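Integrase (Enterobacteria phage lambda, PDB 1Z19) catalyses site-specific DNA recombination that inserts the phage genome into the host chromosome and, together with excisionase, excises the prophage. Local coordinates at residues V102-L107 and F234-S239; A53-Y58 and L69-L74; T73-F78 and N90-T95. The protein carries 1 engineered substitution. All coordinates share one frame; numbering follows the deposited sequence.

Contact 1. Residues V102-L107 and F234-S239; sequences VRRSRL and FHELRS. With nucleotides of chain A; nucleotides of chain C.
Arg106 and Arg104 of the loop 102-107 meet Glu236, which lies within the His-x-x-Arg motif (His235 to Arg238) of the tyrosine recombinase catalytic domain. The one salt bridge runs from Arg106 NH1 to Glu236 OE1, 3.2 Å and nearly straight at 178°; it lies in the guanidinium plane and meets OE1 on the syn side, 20° out of the carboxylate plane. Arg106 NE is bonded to Asp271 O, holding the guanidinium at a second nitrogen. Arg104 approaches Glu236 without a bond: its CD is 3.2 Å from OE2, while its guanidinium turns toward the DNA and places one face over C4' of DT12 of chain A.

Backbone amides grip DNA phosphates: Arg103 N and Arg104 N converge on OP1 of DT12 of chain A, and His235 N donates to OP1 of DC25 of chain C at 2.8 Å. His235 NE2 bonds to OH of the phosphotyrosine at position 269, consistent with its predicted catalytic role. The apolar part is Leu107 CD2 against Leu237 CD2, 3.9 Å apart. One water accepts from Leu107 N and donates to Glu236 O and OE1. Ser239 OG, bonded to Arg243 NE, sits 3.4 Å above the centre of the Arg106 guanidinium plane.

Contact 2. Residues A53-Y58 and L69-L74; sequences AMLNGY and LIRSTL
Ile70 fits between Met54, Leu55 and Tyr58, joining two neighbouring helices of the SAM-like core-binding domain as a nearly antiparallel helical hairpin. The segments run at 154° with their axes 10.6 Å apart at closest approach, and no hydrogen bond crosses between them.

The close-packed part is centred on Ile70, which is buried and meets three side chains. With CG1 anti to its carbonyl carbon (chi1 -73°), the side chain sends CD1 over one face of the Tyr58 ring, 3.6 Å from the centroid, a CH-pi contact in which side chain and ring cross at about a right angle. The other branch, CG2, takes the methyl ends of two residues: CE of selenomethionine Met54 at 3.7 Å and CD2 of Leu55 at 4.0 Å. The bend in the Met54 chain at chi3 (70°) puts CE there.

Arg71, by contrast, is partly exposed and meets Leu55 alone. Its guanidinium leads away, and NH2 makes a weak hydrogen bond to Thr95 O in the loop beyond. At the other margin, partly exposed Tyr58 also packs on a phosphate of the bound DNA. On the Arg71 side, Leu55 CD1 lies along the aliphatic CB, CG and CD, nearest to Arg71 CB at 3.9 Å.

Contact 3. Residues T73-F78 and N90-T95; sequences TLSDAF and NHVAAT
Asn90 OD1 is gripped by two backbone N-H groups, those of Val92 and Ala93, and the amide it belongs to joins the loop 90-95 to the helix segment 73-78. Val92 N donates at 2.9 Å to OD1 within the carbonyl plane, whereas Ala93 N, at 3.2 Å, comes from above that plane. Together they fix the rotation of the amide and leave ND2 directed at the helix. There ND2 donates to Ser75 O at 3.2 Å, the only hydrogen bond between the two segments; the N-H...O angle is 147° and the donor is tilted from the carbonyl plane. With CG anti to the backbone N of Asn90 (chi1 -161°), the amide also lies against the start of the Phe78 side chain, ND2 being 3.6 Å from Phe78 CB.

Beside this polar link the contact is apolar. The two methyl groups of Val92 divide the work. CG1 leans on Ser75 CB, 3.9 Å away. CG2 reaches Leu74 CD2 at 3.7 Å and stands over one face of the Phe78 ring, offset toward the rim, at 4.3 Å from the ring centroid in a CH-pi contact. His91 lies alongside, its CB 4.2 Å from Phe78 CE2.

Other parts of the domain extend the same core: Ile51 of helix 48-60 touches both Leu74 and Val92, and Leu43 and Ile87 pack on Phe78. Thr48 OG1 is bonded to His91 O, tying the loop to the start of helix 48-60. Ala94, beyond, packs on Ile82 of the second subunit. At the head of the loop, the bonds of Asn90 to the amides two and three residues on form an Asx turn and an Asx motif, overlapping a type I beta turn from Val92 to Thr95.

How the contacts relate
Contacts 2 and 3 lie side by side, their centres 10 Å apart, and share Thr73 and Leu74 of helix 64-83; the helix packs against both helix 48-60 and the returning loop 90-95. They meet mainly at Thr95, whose CG2 packs on Leu55 and Arg71. Contact 1 follows both along the chain, with its centre 26 Å from that of contact 2 and 31 Å from that of contact 3. It lies in the catalytic domain, where the loop between helices 64-83 and 109-118 runs on to residues 102-107. Contacts 2 and 3 thus lie in the core-binding part and at the start of the connecting loop, and contact 1 at its far end beside the active site.

Contact 1. Residues V102-L107 and F234-S239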
loop_
_atom_site.group_PDB
_atom_site.type_symbol
_atom_site.label_atom_id
_atom_site.label_comp_id
_atom_site.label_asym_id
_atom_site.label_seq_id
_atom_site.Cartn_x
_atom_site.Cartn_y
_atom_site.Cartn_z
ATOM N N VAL E 102 -14.412 8.300 19.973
ATOM C CA VAL E 102 -13.761 9.510 20.472
ATOM C C VAL E 102 -14.737 10.392 21.245
ATOM O O VAL E 102 -15.780 10.790 20.726
ATOM C CB VAL E 102 -13.186 10.340 19.328
ATOM C CG1 VAL E 102 -12.351 11.451 19.878
ATOM C CG2 VAL E 102 -12.378 9.468 18.416
ATOM N N ARG E 103 -14.385 10.704 22.485
ATOM C CA ARG E 103 -15.232 11.530 23.338
ATOM C C ARG E 103 -15.047 13.034 23.120
ATOM O O ARG E 103 -15.969 13.809 23.334
ATOM C CB ARG E 103 -14.964 11.219 24.819
ATOM C CG ARG E 103 -15.254 9.789 25.255
ATOM C CD ARG E 103 -15.645 9.741 26.737
ATOM N NE ARG E 103 -14.512 9.860 27.657
ATOM C CZ ARG E 103 -13.877 8.826 28.222
ATOM N NH1 ARG E 103 -14.251 7.572 27.964
ATOM N NH2 ARG E 103 -12.872 9.050 29.066
ATOM N N ARG E 104 -13.852 13.437 22.709
ATOM C CA ARG E 104 -13.544 14.844 22.497
ATOM C C ARG E 104 -14.426 15.491 21.447
ATOM O O ARG E 104 -14.549 14.999 20.326
ATOM C CB ARG E 104 -12.084 15.005 22.094
ATOM C CG ARG E 104 -11.650 16.444 21.964
ATOM C CD ARG E 104 -10.220 16.538 21.488
ATOM N NE ARG E 104 -9.313 15.829 22.379
ATOM C CZ ARG E 104 -8.061 15.519 22.067
ATOM N NH1 ARG E 104 -7.574 15.854 20.881
ATOM N NH2 ARG E 104 -7.296 14.878 22.941
ATOM N N SER E 105 -15.034 16.610 21.812
ATOM C CA SER E 105 -15.914 17.335 20.913
ATOM C C SER E 105 -15.121 18.221 19.942
ATOM O O SER E 105 -14.064 18.769 20.293
ATOM C CB SER E 105 -16.877 18.186 21.747
ATOM O OG SER E 105 -17.780 18.911 20.925
ATOM N N ARG E 106 -15.621 18.350 18.714
ATOM C CA ARG E 106 -14.964 19.193 17.718
ATOM C C ARG E 106 -15.212 20.657 18.100
ATOM O O ARG E 106 -15.984 20.944 19.019
ATOM C CB ARG E 106 -15.528 18.926 16.321
ATOM C CG ARG E 106 -15.138 17.590 15.688
ATOM C CD ARG E 106 -13.659 17.550 15.338
ATOM N NE ARG E 106 -13.308 16.539 14.342
ATOM C CZ ARG E 106 -12.086 16.018 14.218
ATOM N NH1 ARG E 106 -11.117 16.406 15.034
ATOM N NH2 ARG E 106 -11.814 15.140 13.262
ATOM N N LEU E 107 -14.567 21.579 17.396
ATOM C CA LEU E 107 -14.727 22.991 17.689
ATOM C C LEU E 107 -15.256 23.767 16.495
ATOM O O LEU E 107 -14.678 23.697 15.417
ATOM C CB LEU E 107 -13.388 23.584 18.115
ATOM C CG LEU E 107 -13.449 25.035 18.611
ATOM C CD1 LEU E 107 -14.238 25.119 19.918
ATOM C CD2 LEU E 107 -12.032 25.546 18.798
ATOM N N PHE E 234 -6.853 22.074 22.482
ATOM C CA PHE E 234 -6.078 22.861 21.554
ATOM C C PHE E 234 -5.914 22.151 20.233
ATOM O O PHE E 234 -6.021 22.759 19.172
ATOM C CB PHE E 234 -4.718 23.184 22.151
ATOM C CG PHE E 234 -3.921 24.139 21.323
ATOM C CD1 PHE E 234 -3.155 23.681 20.256
ATOM C CD2 PHE E 234 -3.948 25.506 21.604
ATOM C CE1 PHE E 234 -2.418 24.567 19.477
ATOM C CE2 PHE E 234 -3.213 26.399 20.824
ATOM C CZ PHE E 234 -2.444 25.927 19.756
ATOM N N HIS E 235 -5.670 20.855 20.292
ATOM C CA HIS E 235 -5.489 20.085 19.076
ATOM C C HIS E 235 -6.632 20.274 18.097
ATOM O O HIS E 235 -6.433 20.214 16.889
ATOM C CB HIS E 235 -5.371 18.609 19.401
ATOM C CG HIS E 235 -4.786 17.799 18.293
ATOM N ND1 HIS E 235 -3.436 17.786 18.017
ATOM C CD2 HIS E 235 -5.365 16.970 17.391
ATOM C CE1 HIS E 235 -3.207 16.980 16.995
ATOM N NE2 HIS E 235 -4.359 16.472 16.598
ATOM N N GLU E 236 -7.832 20.505 18.609
ATOM C CA GLU E 236 -8.991 20.659 17.746
ATOM C C GLU E 236 -8.901 21.842 16.801
ATOM O O GLU E 236 -9.725 21.989 15.899
ATOM C CB GLU E 236 -10.268 20.745 18.575
ATOM C CG GLU E 236 -10.651 19.423 19.233
ATOM C CD GLU E 236 -10.976 18.329 18.211
ATOM O OE1 GLU E 236 -11.725 18.637 17.260
ATOM O OE2 GLU E 236 -10.495 17.172 18.358
ATOM N N LEU E 237 -7.908 22.698 16.990
ATOM C CA LEU E 237 -7.777 23.821 16.083
ATOM C C LEU E 237 -7.268 23.279 14.748
ATOM O O LEU E 237 -7.298 23.971 13.740
ATOM C CB LEU E 237 -6.802 24.852 16.656
ATOM C CG LEU E 237 -7.284 25.548 17.931
ATOM C CD1 LEU E 237 -6.153 26.352 18.576
ATOM C CD2 LEU E 237 -8.477 26.445 17.584
ATOM N N ARG E 238 -6.816 22.029 14.750
ATOM C CA ARG E 238 -6.288 21.411 13.545
ATOM C C ARG E 238 -7.402 20.948 12.605
ATOM O O ARG E 238 -7.336 21.166 11.407
ATOM C CB ARG E 238 -5.365 20.252 13.920
ATOM C CG ARG E 238 -4.418 19.815 12.811
ATOM C CD ARG E 238 -3.211 19.082 13.378
ATOM N NE ARG E 238 -2.961 17.811 12.693
ATOM C CZ ARG E 238 -2.202 17.656 11.609
ATOM N NH1 ARG E 238 -1.589 18.697 11.057
ATOM N NH2 ARG E 238 -2.069 16.448 11.069
ATOM N N SER E 239 -8.429 20.312 13.146
ATOM C CA SER E 239 -9.539 19.881 12.309
ATOM C C SER E 239 -10.300 21.103 11.847
ATOM O O SER E 239 -10.782 21.148 10.713
ATOM C CB SER E 239 -10.508 18.979 13.071
ATOM O OG SER E 239 -11.782 19.002 12.433
ATOM P P DT A 12 -10.847 10.455 23.494
ATOM O OP1 DT A 12 -12.097 11.224 23.630
ATOM O OP2 DT A 12 -10.903 9.020 23.134
ATOM O "O5'" DT A 12 -9.966 11.223 22.411
ATOM C "C5'" DT A 12 -8.580 10.946 22.287
ATOM C "C4'" DT A 12 -7.974 11.755 21.164
ATOM O "O4'" DT A 12 -6.552 11.481 21.171
ATOM C "C3'" DT A 12 -8.447 11.364 19.762
ATOM O "O3'" DT A 12 -8.396 12.507 18.891
ATOM C "C2'" DT A 12 -7.485 10.254 19.370
ATOM C "C1'" DT A 12 -6.186 10.667 20.053
ATOM N N1 DT A 12 -5.371 9.529 20.560
ATOM C C2 DT A 12 -4.025 9.464 20.216
ATOM O O2 DT A 12 -3.460 10.311 19.536
ATOM N N3 DT A 12 -3.362 8.370 20.698
ATOM C C4 DT A 12 -3.883 7.358 21.475
ATOM O O4 DT A 12 -3.156 6.428 21.843
ATOM C C5 DT A 12 -5.295 7.492 21.808
ATOM C C7 DT A 12 -5.944 6.439 22.650
ATOM C C6 DT A 12 -5.956 8.557 21.341
ATOM P P DC C 25 -3.914 18.873 23.227
ATOM O OP1 DC C 25 -5.152 19.529 22.737
ATOM O OP2 DC C 25 -2.713 19.690 23.537
ATOM O "O5'" DC C 25 -4.322 18.015 24.497
ATOM C "C5'" DC C 25 -5.414 17.110 24.413
ATOM C "C4'" DC C 25 -6.085 16.950 25.757
ATOM O "O4'" DC C 25 -5.375 15.982 26.569
ATOM C "C3'" DC C 25 -6.082 18.228 26.583
ATOM O "O3'" DC C 25 -7.219 18.196 27.446
ATOM C "C2'" DC C 25 -4.782 18.123 27.367
ATOM C "C1'" DC C 25 -4.710 16.628 27.652
ATOM N N1 DC C 25 -3.369 16.030 27.782
ATOM C C2 DC C 25 -3.108 15.155 28.864
ATOM O O2 DC C 25 -4.003 14.930 29.704
ATOM N N3 DC C 25 -1.889 14.578 28.965
ATOM C C4 DC C 25 -0.950 14.839 28.051
ATOM N N4 DC C 25 0.234 14.228 28.179
ATOM C C5 DC C 25 -1.183 15.732 26.962
ATOM C C6 DC C 25 -2.395 16.301 26.868
ATOM P P DG C 24 1.895 17.128 20.090
ATOM O OP1 DG C 24 1.771 18.148 19.027
ATOM O OP2 DG C 24 2.874 17.335 21.184
ATOM O "O5'" DG C 24 0.465 16.899 20.760
ATOM C "C5'" DG C 24 -0.678 16.709 19.934
ATOM C "C4'" DG C 24 -1.931 16.496 20.750
ATOM O "O4'" DG C 24 -1.836 15.240 21.471
ATOM C "C3'" DG C 24 -2.101 17.559 21.841
ATOM O "O3'" DG C 24 -3.488 17.758 22.149
ATOM C "C2'" DG C 24 -1.401 16.941 23.033
ATOM C "C1'" DG C 24 -1.807 15.502 22.858
ATOM N N9 DG C 24 -1.008 14.495 23.544
ATOM C C8 DG C 24 0.332 14.258 23.429
ATOM N N7 DG C 24 0.767 13.367 24.276
ATOM C C5 DG C 24 -0.365 12.980 24.977
ATOM C C6 DG C 24 -0.521 12.055 26.038
ATOM O O6 DG C 24 0.343 11.355 26.596
ATOM N N1 DG C 24 -1.841 11.973 26.447
ATOM C C2 DG C 24 -2.878 12.678 25.909
ATOM N N2 DG C 24 -4.089 12.454 26.439
ATOM N N3 DG C 24 -2.747 13.539 24.924
ATOM C C4 DG C 24 -1.471 13.642 24.514
HETATM O O HOH W 1 -12.338 20.960 15.472
#

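Contact 2. Residues A53-Y58 and L69-L74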
loop_
_atom_site.group_PDB
_atom_site.type_symbol
_atom_site.label_atom_id
_atom_site.label_comp_id
_atom_site.label_asym_id
_atom_site.label_seq_id
_atom_site.Cartn_x
_atom_site.Cartn_y
_atom_site.Cartn_z
ATOM N N ALA E 53 -10.188 -10.440 32.083
ATOM C CA ALA E 53 -10.675 -9.862 33.333
ATOM C C ALA E 53 -10.128 -8.462 33.604
ATOM O O ALA E 53 -10.882 -7.555 33.981
ATOM C CB ALA E 53 -10.323 -10.781 34.487
HETATM N N MSE E 54 -8.821 -8.301 33.422
HETATM C CA MSE E 54 -8.184 -7.013 33.640
HETATM C C MSE E 54 -8.710 -5.952 32.700
HETATM O O MSE E 54 -9.202 -4.907 33.131
HETATM C CB MSE E 54 -6.692 -7.108 33.427
HETATM C CG MSE E 54 -6.055 -5.744 33.310
HETATM SE SE MSE E 54 -4.288 -5.920 32.703
HETATM C CE MSE E 54 -4.692 -6.455 30.916
ATOM N N LEU E 55 -8.579 -6.220 31.407
ATOM C CA LEU E 55 -9.046 -5.297 30.392
ATOM C C LEU E 55 -10.480 -4.855 30.690
ATOM O O LEU E 55 -10.807 -3.670 30.579
ATOM C CB LEU E 55 -8.965 -5.960 29.013
ATOM C CG LEU E 55 -7.575 -6.446 28.587
ATOM C CD1 LEU E 55 -7.667 -7.094 27.224
ATOM C CD2 LEU E 55 -6.597 -5.290 28.551
ATOM N N ASN E 56 -11.336 -5.802 31.074
ATOM C CA ASN E 56 -12.718 -5.466 31.402
ATOM C C ASN E 56 -12.702 -4.561 32.619
ATOM O O ASN E 56 -13.571 -3.714 32.793
ATOM C CB ASN E 56 -13.524 -6.720 31.705
ATOM C CG ASN E 56 -13.664 -7.609 30.503
ATOM O OD1 ASN E 56 -13.821 -7.122 29.382
ATOM N ND2 ASN E 56 -13.613 -8.920 30.719
ATOM N N GLY E 57 -11.699 -4.749 33.458
ATOM C CA GLY E 57 -11.587 -3.909 34.624
ATOM C C GLY E 57 -11.437 -2.472 34.173
ATOM O O GLY E 57 -12.112 -1.571 34.675
ATOM N N TYR E 58 -10.547 -2.243 33.219
ATOM C CA TYR E 58 -10.351 -0.894 32.744
ATOM C C TYR E 58 -11.583 -0.427 32.000
ATOM O O TYR E 58 -12.020 0.710 32.178
ATOM C CB TYR E 58 -9.121 -0.796 31.832
ATOM C CG TYR E 58 -7.812 -0.606 32.574
ATOM C CD1 TYR E 58 -7.110 -1.692 33.095
ATOM C CD2 TYR E 58 -7.272 0.669 32.756
ATOM C CE1 TYR E 58 -5.910 -1.515 33.775
ATOM C CE2 TYR E 58 -6.068 0.855 33.437
ATOM C CZ TYR E 58 -5.396 -0.240 33.941
ATOM O OH TYR E 58 -4.205 -0.060 34.606
ATOM N N LEU E 69 -4.873 0.011 24.495
ATOM C CA LEU E 69 -3.433 0.138 24.384
ATOM C C LEU E 69 -2.772 -0.952 25.214
ATOM O O LEU E 69 -1.865 -1.642 24.739
ATOM C CB LEU E 69 -2.980 1.510 24.869
ATOM C CG LEU E 69 -3.397 2.691 23.996
ATOM C CD1 LEU E 69 -2.937 3.982 24.651
ATOM C CD2 LEU E 69 -2.806 2.550 22.619
ATOM N N ILE E 70 -3.223 -1.101 26.456
ATOM C CA ILE E 70 -2.677 -2.121 27.326
ATOM C C ILE E 70 -2.751 -3.465 26.607
ATOM O O ILE E 70 -1.762 -4.198 26.541
ATOM C CB ILE E 70 -3.459 -2.195 28.642
ATOM C CG1 ILE E 70 -3.127 -0.975 29.504
ATOM C CG2 ILE E 70 -3.119 -3.476 29.381
ATOM C CD1 ILE E 70 -4.078 -0.771 30.678
ATOM N N ARG E 71 -3.918 -3.794 26.064
ATOM C CA ARG E 71 -4.056 -5.048 25.342
ATOM C C ARG E 71 -2.996 -5.138 24.239
ATOM O O ARG E 71 -2.366 -6.176 24.067
ATOM C CB ARG E 71 -5.442 -5.173 24.719
ATOM C CG ARG E 71 -5.573 -6.371 23.792
ATOM C CD ARG E 71 -6.953 -6.432 23.139
ATOM N NE ARG E 71 -7.061 -7.506 22.150
ATOM C CZ ARG E 71 -6.298 -7.614 21.057
ATOM N NH1 ARG E 71 -5.355 -6.712 20.800
ATOM N NH2 ARG E 71 -6.482 -8.623 20.210
ATOM N N SER E 72 -2.792 -4.054 23.497
ATOM C CA SER E 72 -1.793 -4.058 22.433
ATOM C C SER E 72 -0.401 -4.369 22.953
ATOM O O SER E 72 0.271 -5.272 22.457
ATOM C CB SER E 72 -1.754 -2.714 21.707
ATOM O OG SER E 72 -2.536 -2.761 20.531
ATOM N N THR E 73 0.035 -3.612 23.948
ATOM C CA THR E 73 1.352 -3.807 24.528
ATOM C C THR E 73 1.585 -5.236 25.026
ATOM O O THR E 73 2.633 -5.834 24.770
ATOM C CB THR E 73 1.559 -2.815 25.681
ATOM O OG1 THR E 73 1.684 -1.502 25.127
ATOM C CG2 THR E 73 2.800 -3.158 26.497
ATOM N N LEU E 74 0.610 -5.777 25.747
ATOM C CA LEU E 74 0.746 -7.119 26.264
ATOM C C LEU E 74 0.924 -8.030 25.075
ATOM O O LEU E 74 1.850 -8.823 25.023
ATOM C CB LEU E 74 -0.509 -7.518 27.043
ATOM C CG LEU E 74 -0.479 -8.860 27.786
ATOM C CD1 LEU E 74 0.542 -8.798 28.904
ATOM C CD2 LEU E 74 -1.859 -9.182 28.334
#

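Contact 3. Residues T73-F78 and N90-T95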
loop_
_atom_site.group_PDB
_atom_site.type_symbol
_atom_site.label_atom_id
_atom_site.label_comp_id
_atom_site.label_asym_id
_atom_site.label_seq_id
_atom_site.Cartn_x
_atom_site.Cartn_y
_atom_site.Cartn_z
ATOM N N THR E 73 0.035 -3.612 23.948
ATOM C CA THR E 73 1.352 -3.807 24.528
ATOM C C THR E 73 1.585 -5.236 25.026
ATOM O O THR E 73 2.633 -5.834 24.770
ATOM C CB THR E 73 1.559 -2.815 25.681
ATOM O OG1 THR E 73 1.684 -1.502 25.127
ATOM C CG2 THR E 73 2.800 -3.158 26.497
ATOM N N LEU E 74 0.610 -5.777 25.747
ATOM C CA LEU E 74 0.746 -7.119 26.264
ATOM C C LEU E 74 0.924 -8.030 25.075
ATOM O O LEU E 74 1.850 -8.823 25.023
ATOM C CB LEU E 74 -0.509 -7.518 27.043
ATOM C CG LEU E 74 -0.479 -8.860 27.786
ATOM C CD1 LEU E 74 0.542 -8.798 28.904
ATOM C CD2 LEU E 74 -1.859 -9.182 28.334
ATOM N N SER E 75 0.040 -7.890 24.104
ATOM C CA SER E 75 0.079 -8.724 22.922
ATOM C C SER E 75 1.458 -8.743 22.304
ATOM O O SER E 75 2.038 -9.797 22.072
ATOM C CB SER E 75 -0.927 -8.223 21.902
ATOM O OG SER E 75 -1.061 -9.159 20.854
ATOM N N ASP E 76 1.985 -7.563 22.034
ATOM C CA ASP E 76 3.302 -7.455 21.439
ATOM C C ASP E 76 4.333 -8.107 22.339
ATOM O O ASP E 76 5.240 -8.752 21.848
ATOM C CB ASP E 76 3.647 -5.989 21.203
ATOM C CG ASP E 76 5.001 -5.807 20.554
ATOM O OD1 ASP E 76 5.237 -6.394 19.472
ATOM O OD2 ASP E 76 5.828 -5.071 21.130
ATOM N N ALA E 77 4.196 -7.948 23.652
ATOM C CA ALA E 77 5.135 -8.559 24.587
ATOM C C ALA E 77 5.104 -10.084 24.448
ATOM O O ALA E 77 6.126 -10.745 24.585
ATOM C CB ALA E 77 4.793 -8.159 26.003
ATOM N N PHE E 78 3.926 -10.638 24.191
ATOM C CA PHE E 78 3.787 -12.077 24.014
ATOM C C PHE E 78 4.430 -12.479 22.701
ATOM O O PHE E 78 5.053 -13.532 22.599
ATOM C CB PHE E 78 2.310 -12.489 23.991
ATOM C CG PHE E 78 1.756 -12.843 25.337
ATOM C CD1 PHE E 78 1.685 -11.890 26.354
ATOM C CD2 PHE E 78 1.334 -14.136 25.603
ATOM C CE1 PHE E 78 1.206 -12.218 27.619
ATOM C CE2 PHE E 78 0.851 -14.480 26.870
ATOM C CZ PHE E 78 0.790 -13.510 27.879
ATOM N N ASN E 90 0.101 -16.918 21.326
ATOM C CA ASN E 90 -0.314 -15.640 21.881
ATOM C C ASN E 90 -1.695 -15.712 22.514
ATOM O O ASN E 90 -2.709 -15.616 21.834
ATOM C CB ASN E 90 -0.303 -14.583 20.786
ATOM C CG ASN E 90 -0.263 -13.174 21.337
ATOM O OD1 ASN E 90 -1.052 -12.813 22.211
ATOM N ND2 ASN E 90 0.654 -12.365 20.820
ATOM N N HIS E 91 -1.730 -15.872 23.828
ATOM C CA HIS E 91 -2.996 -15.958 24.536
ATOM C C HIS E 91 -3.825 -14.670 24.494
ATOM O O HIS E 91 -4.958 -14.649 24.971
ATOM C CB HIS E 91 -2.747 -16.372 25.990
ATOM C CG HIS E 91 -2.374 -17.815 26.151
ATOM N ND1 HIS E 91 -3.240 -18.845 25.835
ATOM C CD2 HIS E 91 -1.236 -18.402 26.593
ATOM C CE1 HIS E 91 -2.650 -20.003 26.077
ATOM N NE2 HIS E 91 -1.433 -19.762 26.539
ATOM N N VAL E 92 -3.277 -13.600 23.924
ATOM C CA VAL E 92 -3.996 -12.331 23.849
ATOM C C VAL E 92 -4.759 -12.187 22.545
ATOM O O VAL E 92 -5.879 -11.687 22.517
ATOM C CB VAL E 92 -3.039 -11.136 23.967
ATOM C CG1 VAL E 92 -3.821 -9.843 23.888
ATOM C CG2 VAL E 92 -2.283 -11.202 25.273
ATOM N N ALA E 93 -4.134 -12.627 21.461
ATOM C CA ALA E 93 -4.733 -12.555 20.134
ATOM C C ALA E 93 -6.207 -12.976 20.094
ATOM O O ALA E 93 -6.983 -12.436 19.312
ATOM C CB ALA E 93 -3.921 -13.407 19.164
ATOM N N ALA E 94 -6.582 -13.937 20.936
ATOM C CA ALA E 94 -7.959 -14.441 20.994
ATOM C C ALA E 94 -8.921 -13.413 21.590
ATOM O O ALA E 94 -10.137 -13.507 21.433
ATOM C CB ALA E 94 -8.004 -15.735 21.811
ATOM N N THR E 95 -8.357 -12.439 22.289
ATOM C CA THR E 95 -9.134 -11.379 22.902
ATOM C C THR E 95 -9.636 -10.438 21.818
ATOM O O THR E 95 -9.196 -10.501 20.671
ATOM C CB THR E 95 -8.259 -10.606 23.913
ATOM O OG1 THR E 95 -8.196 -11.341 25.137
ATOM C CG2 THR E 95 -8.809 -9.227 24.187
#